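Local coordinates for protein V-type ATPase 116 kDa subunit (PDB 3RRK) that probably forms, through this cytoplasmic N-terminal domain of subunit I, part of the stator of a proton-transporting rotary V-type ATPase, at residues R64-V78 against L94-A108. Residues are numbered along the deposited sequence; the frame is centred on the assembly and turned at random.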
loop_
_atom_site.group_PDB
_atom_site.type_symbol
_atom_site.label_atom_id
_atom_site.label_comp_id
_atom_site.label_asym_id
_atom_site.label_seq_id
_atom_site.Cartn_x
_atom_site.Cartn_y
_atom_site.Cartn_z
ATOM N N ARG A 64 -20.473 -5.364 -2.962
ATOM C CA ARG A 64 -20.064 -5.923 -1.662
ATOM C C ARG A 64 -19.029 -7.046 -1.779
ATOM O O ARG A 64 -18.137 -7.165 -0.920
ATOM C CB ARG A 64 -21.277 -6.348 -0.805
ATOM C CG ARG A 64 -22.208 -5.165 -0.483
ATOM C CD ARG A 64 -23.606 -5.594 -0.039
ATOM N NE ARG A 64 -23.548 -6.655 0.962
ATOM C CZ ARG A 64 -24.619 -7.295 1.409
ATOM N NH1 ARG A 64 -25.816 -6.977 0.937
ATOM N NH2 ARG A 64 -24.492 -8.242 2.324
ATOM N N TRP A 65 -19.131 -7.854 -2.839
ATOM C CA TRP A 65 -18.141 -8.913 -3.061
ATOM C C TRP A 65 -16.784 -8.343 -3.452
ATOM O O TRP A 65 -15.743 -8.877 -3.075
ATOM C CB TRP A 65 -18.625 -9.914 -4.109
ATOM C CG TRP A 65 -19.537 -10.960 -3.594
ATOM C CD1 TRP A 65 -20.854 -11.123 -3.910
ATOM C CD2 TRP A 65 -19.218 -11.993 -2.653
ATOM N NE1 TRP A 65 -21.375 -12.203 -3.233
ATOM C CE2 TRP A 65 -20.390 -12.760 -2.458
ATOM C CE3 TRP A 65 -18.052 -12.351 -1.960
ATOM C CZ2 TRP A 65 -20.437 -13.857 -1.595
ATOM C CZ3 TRP A 65 -18.093 -13.449 -1.112
ATOM C CH2 TRP A 65 -19.283 -14.190 -0.938
ATOM N N GLU A 66 -16.808 -7.253 -4.215
ATOM C CA GLU A 66 -15.583 -6.546 -4.567
ATOM C C GLU A 66 -14.904 -5.971 -3.326
ATOM O O GLU A 66 -13.681 -5.982 -3.214
ATOM C CB GLU A 66 -15.878 -5.444 -5.570
ATOM C CG GLU A 66 -16.304 -5.952 -6.940
ATOM C CD GLU A 66 -16.633 -4.824 -7.904
ATOM O OE1 GLU A 66 -17.237 -3.819 -7.442
ATOM O OE2 GLU A 66 -16.282 -4.950 -9.111
ATOM N N ALA A 67 -15.715 -5.486 -2.392
ATOM C CA ALA A 67 -15.226 -4.945 -1.124
ATOM C C ALA A 67 -14.615 -6.069 -0.288
ATOM O O ALA A 67 -13.561 -5.891 0.330
ATOM C CB ALA A 67 -16.365 -4.236 -0.358
ATOM N N VAL A 68 -15.269 -7.229 -0.274
ATOM C CA VAL A 68 -14.648 -8.410 0.313
ATOM C C VAL A 68 -13.293 -8.723 -0.339
ATOM O O VAL A 68 -12.304 -8.932 0.351
ATOM C CB VAL A 68 -15.530 -9.654 0.222
ATOM C CG1 VAL A 68 -14.806 -10.828 0.840
ATOM C CG2 VAL A 68 -16.864 -9.432 0.904
ATOM N N VAL A 69 -13.232 -8.726 -1.663
ATOM C CA VAL A 69 -11.957 -8.991 -2.325
ATOM C C VAL A 69 -10.885 -8.000 -1.867
ATOM O O VAL A 69 -9.783 -8.373 -1.475
ATOM C CB VAL A 69 -12.073 -8.936 -3.866
ATOM C CG1 VAL A 69 -10.695 -8.780 -4.495
ATOM C CG2 VAL A 69 -12.790 -10.169 -4.405
ATOM N N SER A 70 -11.214 -6.725 -1.921
ATOM C CA SER A 70 -10.252 -5.687 -1.580
ATOM C C SER A 70 -9.816 -5.709 -0.103
ATOM O O SER A 70 -8.650 -5.523 0.202
ATOM C CB SER A 70 -10.820 -4.330 -1.980
ATOM O OG SER A 70 -10.392 -3.328 -1.088
ATOM N N GLN A 71 -10.744 -5.962 0.813
ATOM C CA GLN A 71 -10.397 -6.015 2.236
ATOM C C GLN A 71 -9.562 -7.228 2.624
ATOM O O GLN A 71 -8.711 -7.147 3.512
ATOM C CB GLN A 71 -11.651 -5.995 3.105
ATOM C CG GLN A 71 -12.354 -4.670 3.199
ATOM C CD GLN A 71 -13.802 -4.826 3.657
ATOM O OE1 GLN A 71 -14.684 -4.117 3.176
ATOM N NE2 GLN A 71 -14.053 -5.759 4.578
ATOM N N ALA A 72 -9.831 -8.365 1.992
ATOM C CA ALA A 72 -9.023 -9.546 2.243
ATOM C C ALA A 72 -7.605 -9.343 1.690
ATOM O O ALA A 72 -6.629 -9.645 2.374
ATOM C CB ALA A 72 -9.674 -10.787 1.656
ATOM N N GLU A 73 -7.485 -8.825 0.467
ATOM C CA GLU A 73 -6.159 -8.521 -0.074
ATOM C C GLU A 73 -5.397 -7.611 0.874
ATOM O O GLU A 73 -4.286 -7.913 1.288
ATOM C CB GLU A 73 -6.238 -7.885 -1.461
ATOM C CG GLU A 73 -6.410 -8.922 -2.575
ATOM C CD GLU A 73 -6.606 -8.313 -3.974
ATOM O OE1 GLU A 73 -6.745 -7.067 -4.095
ATOM O OE2 GLU A 73 -6.627 -9.098 -4.954
ATOM N N GLN A 74 -6.006 -6.494 1.229
ATOM C CA GLN A 74 -5.359 -5.559 2.124
ATOM C C GLN A 74 -4.906 -6.272 3.407
ATOM O O GLN A 74 -3.777 -6.086 3.845
ATOM C CB GLN A 74 -6.268 -4.348 2.388
ATOM C CG GLN A 74 -5.838 -3.441 3.540
ATOM C CD GLN A 74 -6.553 -3.772 4.856
ATOM O OE1 GLN A 74 -5.915 -4.099 5.857
ATOM N NE2 GLN A 74 -7.884 -3.685 4.849
ATOM N N SER A 75 -5.764 -7.113 3.984
ATOM C CA SER A 75 -5.400 -7.841 5.197
ATOM C C SER A 75 -4.247 -8.827 5.001
ATOM O O SER A 75 -3.333 -8.886 5.823
ATOM C CB SER A 75 -6.611 -8.541 5.817
ATOM O OG SER A 75 -7.665 -7.614 6.033
ATOM N N LEU A 76 -4.284 -9.588 3.911
ATOM C CA LEU A 76 -3.259 -10.590 3.642
ATOM C C LEU A 76 -1.890 -9.935 3.447
ATOM O O LEU A 76 -0.860 -10.445 3.914
ATOM C CB LEU A 76 -3.654 -11.435 2.437
ATOM C CG LEU A 76 -4.797 -12.420 2.702
ATOM C CD1 LEU A 76 -5.395 -12.885 1.383
ATOM C CD2 LEU A 76 -4.340 -13.608 3.534
ATOM N N THR A 77 -1.896 -8.778 2.793
ATOM C CA THR A 77 -0.688 -7.983 2.628
ATOM C C THR A 77 -0.031 -7.624 3.952
ATOM O O THR A 77 1.174 -7.834 4.145
ATOM C CB THR A 77 -0.974 -6.700 1.843
ATOM O OG1 THR A 77 -1.324 -7.041 0.491
ATOM C CG2 THR A 77 0.254 -5.807 1.832
ATOM N N VAL A 78 -0.834 -7.109 4.872
ATOM C CA VAL A 78 -0.346 -6.739 6.203
ATOM C C VAL A 78 0.217 -7.930 6.934
ATOM O O VAL A 78 1.200 -7.835 7.668
ATOM C CB VAL A 78 -1.489 -6.149 7.055
ATOM C CG1 VAL A 78 -1.084 -6.010 8.527
ATOM C CG2 VAL A 78 -1.918 -4.835 6.469
ATOM N N LEU A 94 -22.713 -14.197 1.892
ATOM C CA LEU A 94 -21.972 -12.950 1.789
ATOM C C LEU A 94 -22.016 -12.219 3.135
ATOM O O LEU A 94 -21.026 -11.663 3.595
ATOM C CB LEU A 94 -22.601 -12.107 0.680
ATOM C CG LEU A 94 -22.245 -10.649 0.448
ATOM C CD1 LEU A 94 -20.803 -10.489 -0.002
ATOM C CD2 LEU A 94 -23.214 -10.059 -0.558
ATOM N N GLU A 95 -23.174 -12.244 3.771
ATOM C CA GLU A 95 -23.324 -11.691 5.104
ATOM C C GLU A 95 -22.361 -12.314 6.130
ATOM O O GLU A 95 -21.657 -11.616 6.851
ATOM C CB GLU A 95 -24.776 -11.826 5.547
ATOM C CG GLU A 95 -25.754 -10.864 4.808
ATOM C CD GLU A 95 -26.080 -11.248 3.334
ATOM O OE1 GLU A 95 -25.969 -12.443 2.952
ATOM O OE2 GLU A 95 -26.474 -10.336 2.560
ATOM N N GLU A 96 -22.305 -13.632 6.170
ATOM C CA GLU A 96 -21.320 -14.319 6.997
ATOM C C GLU A 96 -19.885 -13.907 6.634
ATOM O O GLU A 96 -19.088 -13.593 7.513
ATOM C CB GLU A 96 -21.512 -15.821 6.861
ATOM C CG GLU A 96 -21.117 -16.645 8.034
ATOM C CD GLU A 96 -21.446 -18.129 7.832
ATOM O OE1 GLU A 96 -22.045 -18.509 6.788
ATOM O OE2 GLU A 96 -21.090 -18.916 8.732
ATOM N N ALA A 97 -19.555 -13.892 5.345
ATOM C CA ALA A 97 -18.210 -13.489 4.896
ATOM C C ALA A 97 -17.862 -12.084 5.363
ATOM O O ALA A 97 -16.776 -11.818 5.891
ATOM C CB ALA A 97 -18.082 -13.565 3.364
ATOM N N GLU A 98 -18.793 -11.178 5.137
ATOM C CA GLU A 98 -18.587 -9.815 5.519
ATOM C C GLU A 98 -18.434 -9.689 7.058
ATOM O O GLU A 98 -17.638 -8.880 7.555
ATOM C CB GLU A 98 -19.773 -8.994 5.049
ATOM C CG GLU A 98 -19.848 -8.674 3.575
ATOM C CD GLU A 98 -21.218 -8.058 3.253
ATOM O OE1 GLU A 98 -22.208 -8.411 3.945
ATOM O OE2 GLU A 98 -21.309 -7.215 2.343
ATOM N N ALA A 99 -19.203 -10.485 7.805
ATOM C CA ALA A 99 -19.223 -10.387 9.272
ATOM C C ALA A 99 -17.930 -10.919 9.863
ATOM O O ALA A 99 -17.481 -10.453 10.909
ATOM C CB ALA A 99 -20.430 -11.128 9.860
ATOM N N VAL A 100 -17.346 -11.899 9.182
ATOM C CA VAL A 100 -16.087 -12.513 9.590
ATOM C C VAL A 100 -14.885 -11.615 9.292
ATOM O O VAL A 100 -13.878 -11.668 9.987
ATOM C CB VAL A 100 -15.905 -13.906 8.900
ATOM C CG1 VAL A 100 -14.486 -14.469 9.085
ATOM C CG2 VAL A 100 -16.937 -14.872 9.433
ATOM N N LEU A 101 -15.013 -10.769 8.281
ATOM C CA LEU A 101 -13.879 -10.033 7.746
ATOM C C LEU A 101 -13.716 -8.606 8.278
ATOM O O LEU A 101 -12.594 -8.119 8.366
ATOM C CB LEU A 101 -13.962 -10.009 6.216
ATOM C CG LEU A 101 -12.923 -9.194 5.439
ATOM C CD1 LEU A 101 -11.531 -9.813 5.617
ATOM C CD2 LEU A 101 -13.305 -9.127 3.937
ATOM N N ARG A 102 -14.813 -7.941 8.625
ATOM C CA ARG A 102 -14.727 -6.548 9.064
ATOM C C ARG A 102 -13.769 -6.333 10.233
ATOM O O ARG A 102 -12.889 -5.479 10.168
ATOM C CB ARG A 102 -16.105 -5.979 9.398
ATOM C CG ARG A 102 -16.649 -5.065 8.332
ATOM C CD ARG A 102 -16.231 -3.628 8.554
ATOM N NE ARG A 102 -14.794 -3.462 8.763
ATOM C CZ ARG A 102 -13.924 -3.118 7.817
ATOM N NH1 ARG A 102 -12.645 -2.986 8.127
ATOM N NH2 ARG A 102 -14.323 -2.914 6.567
ATOM N N PRO A 103 -13.931 -7.109 11.308
ATOM C CA PRO A 103 -13.069 -6.918 12.470
ATOM C C PRO A 103 -11.612 -7.174 12.113
ATOM O O PRO A 103 -10.723 -6.440 12.551
ATOM C CB PRO A 103 -13.553 -8.002 13.440
ATOM C CG PRO A 103 -14.910 -8.375 12.963
ATOM C CD PRO A 103 -14.855 -8.239 11.490
ATOM N N VAL A 104 -11.382 -8.231 11.343
ATOM C CA VAL A 104 -10.053 -8.611 10.914
ATOM C C VAL A 104 -9.411 -7.557 10.009
ATOM O O VAL A 104 -8.250 -7.213 10.169
ATOM C CB VAL A 104 -10.097 -9.959 10.160
ATOM C CG1 VAL A 104 -8.750 -10.256 9.517
ATOM C CG2 VAL A 104 -10.514 -11.069 11.109
ATOM N N ALA A 105 -10.169 -7.057 9.048
ATOM C CA ALA A 105 -9.662 -6.029 8.154
ATOM C C ALA A 105 -9.340 -4.710 8.890
ATOM O O ALA A 105 -8.346 -4.043 8.593
ATOM C CB ALA A 105 -10.643 -5.794 7.022
ATOM N N SER A 106 -10.185 -4.337 9.848
ATOM C CA SER A 106 -9.932 -3.150 10.651
ATOM C C SER A 106 -8.670 -3.297 11.504
ATOM O O SER A 106 -7.858 -2.384 11.593
ATOM C CB SER A 106 -11.132 -2.833 11.528
ATOM O OG SER A 106 -12.135 -2.220 10.751
ATOM N N ARG A 107 -8.503 -4.449 12.128
ATOM C CA ARG A 107 -7.317 -4.667 12.931
ATOM C C ARG A 107 -6.085 -4.680 12.064
ATOM O O ARG A 107 -5.058 -4.135 12.438
ATOM C CB ARG A 107 -7.411 -5.958 13.730
ATOM C CG ARG A 107 -7.967 -5.771 15.130
ATOM C CD ARG A 107 -8.368 -7.110 15.728
ATOM N NE ARG A 107 -7.220 -7.968 16.025
ATOM C CZ ARG A 107 -7.220 -9.297 15.891
ATOM N NH1 ARG A 107 -8.304 -9.931 15.435
ATOM N NH2 ARG A 107 -6.130 -9.996 16.203
ATOM N N ALA A 108 -6.177 -5.288 10.893
ATOM C CA ALA A 108 -4.992 -5.388 10.064
ATOM C C ALA A 108 -4.654 -3.988 9.591
ATOM O O ALA A 108 -3.485 -3.601 9.533
ATOM C CB ALA A 108 -5.200 -6.353 8.881
HETATM O O HOH W 1 -18.879 -6.000 2.047
#
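R64, W65 and V68 pack against L94 and E98 in a helix-helix crossing with a salt-bridge network at one end, where helix 56-79 meets helix 94-138 in the long helical rod between the two alpha/beta lobes of this domain. The axes of 64-78 and 94-108 cross at 45°, both running broadly the same way, and approach to 8.9 Å. One end of the interface is ionic. R64 grips the carboxylate of E98 side-on: NE reaches OE2 at 2.7 Å and NH2 reaches OE1 at 2.8 Å, both on the syn side, with the two flat groups nearly coplanar. NH2 of R64 also donates to E95 OE2 at 2.9 Å, but that carboxylate stands almost upright to the guanidinium and is met from above its plane. A bend at chi3 (47°) lays the guanidinium beside L94, whose CD2 rests on one face toward its rim. A water bridges E98 OE2 to the backbone O of R64. A leucine in place of R64 would take away the charge shared by E95 and E98, and the two carboxylates would probably be left without their mate, E95 freer to turn. The other branch of L94, CD1, sits over the five-membered ring of W65, 3.5 Å from its centroid, in a CH-pi contact. Further along, L101 CD2 tucks between V68 CG1 and Q71 CB, its CG carried there anti to the backbone N (chi1 175°). Beyond it the second helix presents small side chains, A105 and A108: S75 OG rests against A105 while bonding back to Q71 O within its own helix, and A108 CB meets V78 CB at 4.1 Å. Helix 224-281 packs on this pair through A267 at W65 and L260 at L101; its K275 makes a salt bridge to E66 and its W264 a hydrogen bond to E73.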